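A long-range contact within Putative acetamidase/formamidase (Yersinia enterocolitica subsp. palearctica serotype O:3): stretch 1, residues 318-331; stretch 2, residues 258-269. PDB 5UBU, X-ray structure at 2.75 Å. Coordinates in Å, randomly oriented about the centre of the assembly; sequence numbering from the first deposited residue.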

ATOM      1  N   LYS B 318       5.564  -7.130   8.807  1.00 40.89           N
ATOM      2  CA  LYS B 318       5.593  -5.684   8.760  1.00 38.76           C
ATOM      3  C   LYS B 318       6.971  -5.283   8.274  1.00 37.81           C
ATOM      4  O   LYS B 318       7.989  -5.851   8.703  1.00 38.31           O
ATOM      5  CB  LYS B 318       5.328  -5.054  10.120  1.00 38.74           C
ATOM      6  CG  LYS B 318       3.902  -5.192  10.585  1.00 39.27           C
ATOM      7  CD  LYS B 318       3.665  -4.445  11.870  1.00 39.29           C
ATOM      8  CE  LYS B 318       2.196  -4.525  12.238  1.00 41.17           C
ATOM      9  NZ  LYS B 318       1.881  -3.770  13.481  1.00 41.48           N
ATOM     10  N   TYR B 319       7.011  -4.312   7.372  1.00 36.85           N
ATOM     11  CA  TYR B 319       8.273  -3.837   6.843  1.00 36.33           C
ATOM     12  C   TYR B 319       8.857  -2.852   7.836  1.00 34.88           C
ATOM     13  O   TYR B 319       8.133  -2.278   8.627  1.00 34.68           O
ATOM     14  CB  TYR B 319       8.089  -3.184   5.477  1.00 36.76           C
ATOM     15  CG  TYR B 319       7.263  -4.001   4.505  1.00 37.63           C
ATOM     16  CD1 TYR B 319       7.498  -5.363   4.333  1.00 38.74           C
ATOM     17  CD2 TYR B 319       6.301  -3.398   3.706  1.00 37.09           C
ATOM     18  CE1 TYR B 319       6.767  -6.106   3.434  1.00 39.68           C
ATOM     19  CE2 TYR B 319       5.563  -4.140   2.805  1.00 38.23           C
ATOM     20  CZ  TYR B 319       5.803  -5.491   2.669  1.00 39.33           C
ATOM     21  OH  TYR B 319       5.079  -6.228   1.772  1.00 40.66           O
ATOM     22  N   THR B 320      10.166  -2.660   7.789  1.00 34.78           N
ATOM     23  CA  THR B 320      10.845  -1.762   8.708  1.00 34.67           C
ATOM     24  C   THR B 320      11.739  -0.779   7.963  1.00 34.53           C
ATOM     25  O   THR B 320      12.495  -1.162   7.083  1.00 34.16           O
ATOM     26  CB  THR B 320      11.672  -2.562   9.722  1.00 35.67           C
ATOM     27  OG1 THR B 320      10.811  -3.469  10.425  1.00 35.53           O
ATOM     28  CG2 THR B 320      12.359  -1.634  10.721  1.00 35.45           C
ATOM     29  N   VAL B 321      11.640   0.489   8.357  1.00 34.79           N
ATOM     30  CA  VAL B 321      12.371   1.590   7.746  1.00 35.14           C
ATOM     31  C   VAL B 321      12.976   2.479   8.825  1.00 35.36           C
ATOM     32  O   VAL B 321      12.329   2.754   9.834  1.00 35.61           O
ATOM     33  CB  VAL B 321      11.404   2.458   6.909  1.00 34.98           C
ATOM     34  CG1 VAL B 321      12.125   3.667   6.317  1.00 35.74           C
ATOM     35  CG2 VAL B 321      10.743   1.626   5.811  1.00 35.26           C
ATOM     36  N   GLY B 322      14.201   2.940   8.598  1.00 35.80           N
ATOM     37  CA  GLY B 322      14.886   3.823   9.536  1.00 36.22           C
ATOM     38  C   GLY B 322      15.086   5.201   8.920  1.00 36.28           C
ATOM     39  O   GLY B 322      15.590   5.302   7.809  1.00 37.42           O
ATOM     40  N   ALA B 323      14.670   6.256   9.621  1.00 35.93           N
ATOM     41  CA  ALA B 323      14.849   7.637   9.155  1.00 35.78           C
ATOM     42  C   ALA B 323      16.007   8.227   9.953  1.00 37.48           C
ATOM     43  O   ALA B 323      15.938   8.310  11.169  1.00 36.95           O
ATOM     44  CB  ALA B 323      13.583   8.446   9.368  1.00 35.28           C
HETATM   45  N   MSE B 324      17.062   8.647   9.265  1.00 39.84           N
HETATM   46  CA  MSE B 324      18.257   9.171   9.913  1.00 42.71           C
HETATM   47  C   MSE B 324      18.575  10.613   9.723  1.00 42.56           C
HETATM   48  O   MSE B 324      18.069  11.258   8.820  1.00 42.39           O
HETATM   49  CB  MSE B 324      19.444   8.524   9.214  1.00 47.78           C
HETATM   50  CG  MSE B 324      19.863   7.197   9.805  1.00 51.82           C
HETATM   51 SE   MSE B 324      20.640   6.157   8.326  1.00 59.93          SE
HETATM   52  CE  MSE B 324      22.467   6.897   8.228  1.00 60.17           C
ATOM     53  N   LEU B 325      19.452  11.114  10.589  1.00 42.92           N
ATOM     54  CA  LEU B 325      19.963  12.473  10.514  1.00 43.45           C
ATOM     55  C   LEU B 325      21.392  12.414  11.055  1.00 44.29           C
ATOM     56  O   LEU B 325      21.646  11.823  12.101  1.00 44.49           O
ATOM     57  CB  LEU B 325      19.124  13.461  11.316  1.00 43.80           C
ATOM     58  CG  LEU B 325      19.603  14.921  11.206  1.00 45.50           C
ATOM     59  CD1 LEU B 325      19.487  15.416   9.771  1.00 45.15           C
ATOM     60  CD2 LEU B 325      18.828  15.826  12.144  1.00 45.89           C
ATOM     61  N   ASN B 326      22.321  13.013  10.322  1.00 44.95           N
ATOM     62  CA  ASN B 326      23.724  13.027  10.708  1.00 46.47           C
ATOM     63  C   ASN B 326      23.904  13.899  11.951  1.00 47.01           C
ATOM     64  O   ASN B 326      23.380  15.005  12.015  1.00 46.94           O
ATOM     65  CB  ASN B 326      24.573  13.516   9.523  1.00 47.99           C
ATOM     66  CG  ASN B 326      26.063  13.423   9.781  1.00 50.69           C
ATOM     67  OD1 ASN B 326      26.597  13.988  10.748  1.00 53.43           O
ATOM     68  ND2 ASN B 326      26.753  12.748   8.884  1.00 51.04           N
ATOM     69  N   LYS B 327      24.636  13.385  12.934  1.00 47.81           N
ATOM     70  CA  LYS B 327      24.881  14.109  14.198  1.00 49.66           C
ATOM     71  C   LYS B 327      25.465  15.508  14.048  1.00 52.21           C
ATOM     72  O   LYS B 327      25.281  16.339  14.935  1.00 53.28           O
ATOM     73  CB  LYS B 327      25.734  13.280  15.164  1.00 50.22           C
ATOM     74  CG  LYS B 327      24.992  12.093  15.747  1.00 48.21           C
ATOM     75  CD  LYS B 327      25.856  11.339  16.724  1.00 49.21           C
ATOM     76  CE  LYS B 327      25.064  10.279  17.465  1.00 47.69           C
ATOM     77  NZ  LYS B 327      25.935   9.533  18.416  1.00 49.25           N
ATOM     78  N   GLU B 328      26.162  15.775  12.945  1.00 53.76           N
ATOM     79  CA  GLU B 328      26.700  17.117  12.714  1.00 56.39           C
ATOM     80  C   GLU B 328      25.579  18.159  12.637  1.00 55.21           C
ATOM     81  O   GLU B 328      25.761  19.295  13.069  1.00 57.39           O
ATOM     82  CB  GLU B 328      27.554  17.163  11.446  1.00 58.55           C
ATOM     83  CG  GLU B 328      28.911  16.495  11.603  1.00 61.69           C
ATOM     84  CD  GLU B 328      29.783  16.605  10.353  1.00 64.11           C
ATOM     85  OE1 GLU B 328      31.017  16.779  10.516  1.00 67.08           O
ATOM     86  OE2 GLU B 328      29.242  16.543   9.214  1.00 63.38           O
ATOM     87  N   LEU B 329      24.421  17.756  12.119  1.00 52.31           N
ATOM     88  CA  LEU B 329      23.272  18.654  11.984  1.00 51.37           C
ATOM     89  C   LEU B 329      22.484  18.855  13.292  1.00 51.17           C
ATOM     90  O   LEU B 329      21.523  19.627  13.314  1.00 50.99           O
ATOM     91  CB  LEU B 329      22.355  18.181  10.845  1.00 48.92           C
ATOM     92  CG  LEU B 329      23.031  18.121   9.462  1.00 49.24           C
ATOM     93  CD1 LEU B 329      22.155  17.452   8.429  1.00 47.30           C
ATOM     94  CD2 LEU B 329      23.447  19.506   8.988  1.00 51.36           C
ATOM     95  N   LEU B 330      22.904  18.183  14.371  1.00 51.45           N
ATOM     96  CA  LEU B 330      22.269  18.324  15.687  1.00 51.95           C
ATOM     97  C   LEU B 330      22.915  19.468  16.487  1.00 55.57           C
ATOM     98  O   LEU B 330      22.359  19.910  17.492  1.00 56.61           O
ATOM     99  CB  LEU B 330      22.367  17.025  16.492  1.00 51.01           C
ATOM    100  CG  LEU B 330      21.718  15.771  15.915  1.00 48.60           C
ATOM    101  CD1 LEU B 330      21.991  14.569  16.796  1.00 48.45           C
ATOM    102  CD2 LEU B 330      20.231  15.968  15.752  1.00 47.01           C
ATOM    103  N   ALA B 331      24.091  19.933  16.040  1.00 57.92           N
ATOM    104  CA  ALA B 331      24.796  21.041  16.691  1.00 60.93           C
ATOM    105  C   ALA B 331      23.881  22.264  16.753  1.00 61.92           C
ATOM    106  O   ALA B 331      23.175  22.565  15.789  1.00 60.86           O
ATOM    107  CB  ALA B 331      26.073  21.372  15.931  1.00 62.49           C
TER
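Stretch 2, residues 258-269: MENAETIMSIGS

Neighbouring strands in a sheet fit together by shape as well as by hydrogen bonds: where one lacks a side chain, the other can fill the space. Stretch 2 illustrates this against stretch 1. Its strand 263-269 is extended and runs antiparallel to strand 319-326, with an angle of 156° between their directions and a closest axis approach of 4.6 Å. The register is carried by three hydrogen-bonded pairs, Val321 with Gly268, Ala323 with Ser266 and Leu325 with Ile264. At the centre, Ala323 N donates to Ser266 O at 2.9 Å and Ser266 N to Ala323 O at 3.0 Å.

The hollow lies at Gly322. On the face shared by Thr320, Met324, Met265 and Ile267, this residue offers only hydrogen, and the selenomethionine side chain of Met265 leans across it, Met265 CG lying 3.8 Å from Gly322 CA. A CB on Gly322 would come within 2.6 Å of Met265 SE, a clash. Met265 also meets the selenomethionine Met324, with Met324 SE 3.5 Å from Met265 CE. Further along this face, Thr320 CG2 packs 3.4 Å from Ile267 CG2, and Thr320 OG1 and Ser269 OG share a hydrogen bond of 2.8 Å.

On the other face, where Val321, Ala323 and Ser266 carry side chains and Gly268 has none, Ile264 forms a bump near the end of strand 319-326. Ile264 CG2 rests 3.9 Å from Leu330 CD1 and 4.0 Å from Lys327 CE, so the 3-10 segment 327-330 extends the packing beyond the paired strands. Lys327 then reaches over the turn of stretch 2 with an extended side chain: Lys327 NZ forms a salt bridge to Glu259 OE2 at 3.0 Å and a hydrogen bond to Asn260 O at 2.8 Å, while Lys327 N binds Glu262 O at 2.8 Å.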

HETATM    1  N   MSE B 258      17.753   4.439  17.474  1.00 43.99           N
HETATM    2  CA  MSE B 258      19.120   3.953  17.606  1.00 47.24           C
HETATM    3  C   MSE B 258      20.061   5.102  17.393  1.00 46.53           C
HETATM    4  O   MSE B 258      19.676   6.181  16.955  1.00 45.39           O
HETATM    5  CB  MSE B 258      19.394   2.673  16.791  1.00 50.57           C
HETATM    6  CG  MSE B 258      19.751   2.881  15.330  1.00 54.00           C
HETATM    7 SE   MSE B 258      21.697   3.132  15.054  1.00 63.49          SE
HETATM    8  CE  MSE B 258      21.584   3.521  13.123  1.00 63.15           C
ATOM      9  N   GLU B 259      21.313   4.854  17.727  1.00 46.86           N
ATOM     10  CA  GLU B 259      22.341   5.855  17.653  1.00 47.49           C
ATOM     11  C   GLU B 259      23.672   5.175  17.413  1.00 48.47           C
ATOM     12  O   GLU B 259      23.901   4.077  17.904  1.00 49.29           O
ATOM     13  CB  GLU B 259      22.361   6.563  19.006  1.00 48.25           C
ATOM     14  CG  GLU B 259      23.404   7.644  19.192  1.00 50.17           C
ATOM     15  CD  GLU B 259      23.404   8.255  20.595  1.00 51.47           C
ATOM     16  OE1 GLU B 259      22.773   7.707  21.526  1.00 50.25           O
ATOM     17  OE2 GLU B 259      24.064   9.297  20.766  1.00 53.22           O
ATOM     18  N   ASN B 260      24.535   5.811  16.634  1.00 48.93           N
ATOM     19  CA  ASN B 260      25.887   5.295  16.392  1.00 50.46           C
ATOM     20  C   ASN B 260      26.844   6.481  16.270  1.00 52.05           C
ATOM     21  O   ASN B 260      26.446   7.623  16.477  1.00 51.15           O
ATOM     22  CB  ASN B 260      25.958   4.320  15.199  1.00 49.57           C
ATOM     23  CG  ASN B 260      25.529   4.932  13.898  1.00 48.50           C
ATOM     24  OD1 ASN B 260      25.525   6.150  13.733  1.00 49.41           O
ATOM     25  ND2 ASN B 260      25.174   4.074  12.941  1.00 47.26           N
ATOM     26  N   ALA B 261      28.098   6.215  15.937  1.00 54.41           N
ATOM     27  CA  ALA B 261      29.085   7.283  15.844  1.00 57.06           C
ATOM     28  C   ALA B 261      28.666   8.474  14.996  1.00 56.71           C
ATOM     29  O   ALA B 261      28.901   9.616  15.395  1.00 58.18           O
ATOM     30  CB  ALA B 261      30.426   6.733  15.353  1.00 58.86           C
ATOM     31  N   GLU B 262      28.002   8.218  13.867  1.00 55.22           N
ATOM     32  CA  GLU B 262      27.640   9.303  12.954  1.00 55.27           C
ATOM     33  C   GLU B 262      26.180   9.764  12.896  1.00 52.21           C
ATOM     34  O   GLU B 262      25.938  10.896  12.488  1.00 52.69           O
ATOM     35  CB  GLU B 262      28.140   8.972  11.536  1.00 56.82           C
ATOM     36  CG  GLU B 262      29.666   8.805  11.467  1.00 60.27           C
ATOM     37  CD  GLU B 262      30.258   8.833  10.061  1.00 62.02           C
ATOM     38  OE1 GLU B 262      29.535   8.917   9.029  1.00 60.56           O
ATOM     39  OE2 GLU B 262      31.504   8.781   9.994  1.00 65.49           O
ATOM     40  N   THR B 263      25.219   8.942  13.309  1.00 49.64           N
ATOM     41  CA  THR B 263      23.799   9.346  13.211  1.00 47.47           C
ATOM     42  C   THR B 263      22.879   8.913  14.348  1.00 46.11           C
ATOM     43  O   THR B 263      23.258   8.149  15.229  1.00 45.96           O
ATOM     44  CB  THR B 263      23.140   8.703  11.949  1.00 45.80           C
ATOM     45  OG1 THR B 263      22.974   7.293  12.149  1.00 44.26           O
ATOM     46  CG2 THR B 263      23.966   8.941  10.695  1.00 46.89           C
ATOM     47  N   ILE B 264      21.660   9.445  14.289  1.00 44.79           N
ATOM     48  CA  ILE B 264      20.569   9.069  15.178  1.00 43.91           C
ATOM     49  C   ILE B 264      19.516   8.571  14.175  1.00 42.54           C
ATOM     50  O   ILE B 264      19.506   9.017  13.024  1.00 41.15           O
ATOM     51  CB  ILE B 264      20.030  10.219  16.066  1.00 43.83           C
ATOM     52  CG1 ILE B 264      19.331  11.303  15.245  1.00 43.09           C
ATOM     53  CG2 ILE B 264      21.152  10.802  16.907  1.00 46.08           C
ATOM     54  CD1 ILE B 264      18.675  12.359  16.093  1.00 43.55           C
HETATM   55  N   MSE B 265      18.643   7.658  14.600  1.00 42.31           N
HETATM   56  CA  MSE B 265      17.638   7.108  13.706  1.00 41.92           C
HETATM   57  C   MSE B 265      16.388   6.686  14.405  1.00 39.91           C
HETATM   58  O   MSE B 265      16.443   6.160  15.505  1.00 41.07           O
HETATM   59  CB  MSE B 265      18.288   5.880  13.048  1.00 44.58           C
HETATM   60  CG  MSE B 265      17.383   5.090  12.082  1.00 46.13           C
HETATM   61 SE   MSE B 265      18.068   3.247  11.783  1.00 50.27          SE
HETATM   62  CE  MSE B 265      19.469   3.755  10.513  1.00 50.45           C
ATOM     63  N   SER B 266      15.245   6.940  13.772  1.00 37.57           N
ATOM     64  CA  SER B 266      13.944   6.517  14.288  1.00 36.20           C
ATOM     65  C   SER B 266      13.537   5.335  13.419  1.00 35.23           C
ATOM     66  O   SER B 266      13.569   5.426  12.188  1.00 34.38           O
ATOM     67  CB  SER B 266      12.913   7.630  14.205  1.00 35.55           C
ATOM     68  OG  SER B 266      13.209   8.671  15.114  1.00 36.44           O
ATOM     69  N   ILE B 267      13.148   4.235  14.057  1.00 35.06           N
ATOM     70  CA  ILE B 267      12.788   3.009  13.347  1.00 34.98           C
ATOM     71  C   ILE B 267      11.297   2.716  13.395  1.00 34.05           C
ATOM     72  O   ILE B 267      10.768   2.372  14.437  1.00 34.64           O
ATOM     73  CB  ILE B 267      13.563   1.816  13.941  1.00 36.20           C
ATOM     74  CG1 ILE B 267      15.074   2.104  13.888  1.00 37.74           C
ATOM     75  CG2 ILE B 267      13.224   0.527  13.195  1.00 36.01           C
ATOM     76  CD1 ILE B 267      15.940   1.081  14.592  1.00 38.85           C
ATOM     77  N   GLY B 268      10.636   2.841  12.251  1.00 33.23           N
ATOM     78  CA  GLY B 268       9.203   2.580  12.149  1.00 33.11           C
ATOM     79  C   GLY B 268       8.938   1.274  11.432  1.00 33.37           C
ATOM     80  O   GLY B 268       9.701   0.892  10.545  1.00 34.40           O
ATOM     81  N   SER B 269       7.857   0.590  11.801  1.00 32.98           N
ATOM     82  CA  SER B 269       7.504  -0.680  11.168  1.00 33.04           C
ATOM     83  C   SER B 269       6.025  -0.756  10.861  1.00 32.66           C
ATOM     84  O   SER B 269       5.205  -0.513  11.734  1.00 32.87           O
ATOM     85  CB  SER B 269       7.908  -1.859  12.058  1.00 33.98           C
ATOM     86  OG  SER B 269       9.303  -1.900  12.241  1.00 34.53           O
TER
HETATM   87  O   HOH W   1       2.837  -0.770  12.928  1.00 32.49           O